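Local coordinates for protein aminoglycoside-O-phosphotransferase VIII (Streptomyces rimosus, PDB 4H05) that probably confers resistance to aminoglycoside antibiotics by transferring phosphate from ATP to their 3'-hydroxyl group in a magnesium-dependent reaction, at residues I73-V78 with I209-V214. Sequence-based numbering, arbitrary orientation.
Sequences IPVPRV and IDVGRV
Val75 meets Val211 methyl to methyl, CG2 of Val75 lying 4.2 Å from CG1 of Val211. Beside this pair, ring atom CD of Pro76 approaches the branch methyl CG2 of Ile209 at 4.5 Å. No hydrogen bond joins the two segments, and they bury just 104 Å² between them, so the contact is light and purely apolar. Ile209 uses its short branch because chi1 of 60° sends CG1 and CD1 away from the proline. Val211, in contrast, directs its CB toward residues 73-78.

The loop following helix 54-71 thus packs on the loop between strands 205-208 and 215-218. Asp210-Val211-Gly212 matches the DFG position of protein kinases, to which this family is related, and Asp210 is a predicted magnesium ligand. Asp210 has left-handed helical backbone angles (phi 56°), and its carboxylate points away from residues 73-78. OD1 of the carboxylate forms a salt bridge with Lys48, in strand 43-50.

Further out, Leu65 of helix 54-71 touches both Val75 and Val211, so one side chain of the helix meets both valines. A type I turn runs from Val211 to Val214, with Val214 N donating to Val211 O at 3.0 Å. Backbone bonds tie Pro74 to Leu208 and Ile209 to Asn195, the latter another predicted magnesium ligand, while Ile209 O is hydrogen-bonded to His188 NE2. Pro76 also touches Thr92 of strand 86-93 and Val95 in the loop beyond it.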
ATOM      1  N   ILE A  73      10.926   2.100  10.559  1.00 26.53           N
ATOM      2  CA  ILE A  73       9.461   2.258  10.290  1.00 27.03           C
ATOM      3  C   ILE A  73       8.766   1.070  10.893  1.00 27.00           C
ATOM      4  O   ILE A  73       9.271  -0.017  10.778  1.00 26.21           O
ATOM      5  CB  ILE A  73       9.193   2.272   8.769  1.00 28.17           C
ATOM      6  CG1 ILE A  73       9.941   3.441   8.126  1.00 30.58           C
ATOM      7  CG2 ILE A  73       7.702   2.272   8.464  1.00 23.94           C
ATOM      8  CD1 ILE A  73       9.404   4.839   8.531  1.00 28.62           C
ATOM      9  N   PRO A  74       7.587   1.248  11.518  1.00 27.29           N
ATOM     10  CA  PRO A  74       6.921   0.106  12.126  1.00 25.98           C
ATOM     11  C   PRO A  74       6.268  -0.800  11.105  1.00 25.83           C
ATOM     12  O   PRO A  74       5.412  -0.375  10.408  1.00 24.90           O
ATOM     13  CB  PRO A  74       5.881   0.733  12.999  1.00 29.63           C
ATOM     14  CG  PRO A  74       5.574   2.046  12.363  1.00 30.90           C
ATOM     15  CD  PRO A  74       6.839   2.503  11.686  1.00 29.88           C
ATOM     16  N   VAL A  75       6.694  -2.042  11.018  1.00 24.12           N
ATOM     17  CA  VAL A  75       6.338  -2.949   9.943  1.00 24.23           C
ATOM     18  C   VAL A  75       6.392  -4.311  10.636  1.00 27.35           C
ATOM     19  O   VAL A  75       7.197  -4.526  11.499  1.00 24.04           O
ATOM     20  CB  VAL A  75       7.405  -2.679   8.858  1.00 27.27           C
ATOM     21  CG1 VAL A  75       8.608  -3.580   8.934  1.00 23.96           C
ATOM     22  CG2 VAL A  75       6.824  -2.501   7.495  1.00 24.71           C
ATOM     23  N   PRO A  76       5.518  -5.265  10.294  1.00 29.03           N
ATOM     24  CA  PRO A  76       5.743  -6.475  11.096  1.00 29.09           C
ATOM     25  C   PRO A  76       6.963  -7.297  10.617  1.00 30.14           C
ATOM     26  O   PRO A  76       7.333  -7.234   9.481  1.00 24.65           O
ATOM     27  CB  PRO A  76       4.512  -7.295  10.786  1.00 29.27           C
ATOM     28  CG  PRO A  76       4.256  -6.955   9.325  1.00 30.87           C
ATOM     29  CD  PRO A  76       4.565  -5.485   9.191  1.00 25.99           C
ATOM     30  N   ARG A  77       7.520  -8.103  11.492  1.00 29.89           N
ATOM     31  CA  ARG A  77       8.616  -8.985  11.144  1.00 28.82           C
ATOM     32  C   ARG A  77       8.281 -10.099  10.145  1.00 27.42           C
ATOM     33  O   ARG A  77       7.198 -10.707  10.131  1.00 29.25           O
ATOM     34  CB  ARG A  77       9.133  -9.555  12.464  1.00 33.63           C
ATOM     35  CG  ARG A  77      10.171 -10.662  12.405  1.00 41.24           C
ATOM     36  CD  ARG A  77      10.709 -10.997  13.819  1.00 41.85           C
ATOM     37  NE  ARG A  77      11.495  -9.855  14.309  1.00 51.13           N
ATOM     38  CZ  ARG A  77      12.804  -9.645  14.075  1.00 45.70           C
ATOM     39  NH1 ARG A  77      13.520 -10.493  13.395  1.00 41.99           N
ATOM     40  NH2 ARG A  77      13.407  -8.561  14.534  1.00 50.32           N
ATOM     41  N   VAL A  78       9.207 -10.384   9.266  1.00 23.42           N
ATOM     42  CA  VAL A  78       8.987 -11.381   8.242  1.00 25.28           C
ATOM     43  C   VAL A  78       9.321 -12.765   8.772  1.00 26.35           C
ATOM     44  O   VAL A  78      10.317 -12.881   9.461  1.00 23.73           O
ATOM     45  CB  VAL A  78       9.885 -11.131   7.066  1.00 24.10           C
ATOM     46  CG1 VAL A  78       9.787 -12.340   6.045  1.00 22.68           C
ATOM     47  CG2 VAL A  78       9.502  -9.777   6.521  1.00 21.77           C
ATOM     48  N   ILE A 209       1.454  -2.219   6.326  1.00 25.00           N
ATOM     49  CA  ILE A 209       1.410  -3.465   5.515  1.00 27.89           C
ATOM     50  C   ILE A 209       1.376  -3.179   4.029  1.00 27.96           C
ATOM     51  O   ILE A 209       1.285  -2.004   3.619  1.00 28.42           O
ATOM     52  CB  ILE A 209       0.284  -4.441   5.964  1.00 30.45           C
ATOM     53  CG1 ILE A 209      -1.091  -3.855   5.861  1.00 30.07           C
ATOM     54  CG2 ILE A 209       0.476  -4.855   7.437  1.00 32.94           C
ATOM     55  CD1 ILE A 209      -2.252  -4.908   6.025  1.00 30.25           C
ATOM     56  N   ASP A 210       1.494  -4.232   3.200  1.00 31.46           N
ATOM     57  CA  ASP A 210       1.399  -4.106   1.747  1.00 29.19           C
ATOM     58  C   ASP A 210       2.428  -3.076   1.170  1.00 25.34           C
ATOM     59  O   ASP A 210       2.052  -2.222   0.389  1.00 22.06           O
ATOM     60  CB  ASP A 210      -0.028  -3.702   1.330  1.00 33.70           C
ATOM     61  CG  ASP A 210      -1.015  -4.891   1.319  1.00 48.98           C
ATOM     62  OD1 ASP A 210      -0.705  -6.016   1.836  1.00 56.60           O
ATOM     63  OD2 ASP A 210      -2.121  -4.697   0.756  1.00 61.34           O
ATOM     64  N   VAL A 211       3.708  -3.261   1.538  1.00 23.77           N
ATOM     65  CA  VAL A 211       4.859  -2.406   1.246  1.00 19.35           C
ATOM     66  C   VAL A 211       5.506  -2.806  -0.055  1.00 22.59           C
ATOM     67  O   VAL A 211       6.614  -2.459  -0.357  1.00 28.11           O
ATOM     68  CB  VAL A 211       5.795  -2.410   2.474  1.00 20.35           C
ATOM     69  CG1 VAL A 211       4.996  -1.961   3.743  1.00 18.75           C
ATOM     70  CG2 VAL A 211       6.431  -3.789   2.831  1.00 19.89           C
ATOM     71  N   GLY A 212       4.777  -3.516  -0.887  1.00 22.32           N
ATOM     72  CA  GLY A 212       5.352  -4.060  -2.087  1.00 22.29           C
ATOM     73  C   GLY A 212       5.868  -2.990  -3.026  1.00 23.44           C
ATOM     74  O   GLY A 212       6.807  -3.287  -3.839  1.00 21.07           O
ATOM     75  N   ARG A 213       5.302  -1.766  -2.944  1.00 20.89           N
ATOM     76  CA  ARG A 213       5.762  -0.661  -3.828  1.00 20.55           C
ATOM     77  C   ARG A 213       6.692   0.331  -3.210  1.00 23.03           C
ATOM     78  O   ARG A 213       6.962   1.431  -3.797  1.00 23.37           O
ATOM     79  CB  ARG A 213       4.554   0.147  -4.327  1.00 22.22           C
ATOM     80  CG  ARG A 213       3.500  -0.608  -5.111  1.00 24.23           C
ATOM     81  CD  ARG A 213       2.336   0.358  -5.392  1.00 24.68           C
ATOM     82  NE  ARG A 213       1.165  -0.349  -5.907  1.00 27.70           N
ATOM     83  CZ  ARG A 213      -0.084   0.120  -6.044  1.00 32.80           C
ATOM     84  NH1 ARG A 213      -0.981  -0.694  -6.576  1.00 30.45           N
ATOM     85  NH2 ARG A 213      -0.486   1.363  -5.627  1.00 32.96           N
ATOM     86  N   VAL A 214       7.165   0.028  -2.000  1.00 24.82           N
ATOM     87  CA  VAL A 214       8.109   0.889  -1.356  1.00 22.31           C
ATOM     88  C   VAL A 214       9.276   1.174  -2.291  1.00 22.27           C
ATOM     89  O   VAL A 214       9.779   0.310  -2.963  1.00 25.09           O
ATOM     90  CB  VAL A 214       8.592   0.339   0.020  1.00 21.79           C
ATOM     91  CG1 VAL A 214       9.846   1.012   0.469  1.00 21.71           C
ATOM     92  CG2 VAL A 214       7.562   0.650   1.078  1.00 22.75           C
TER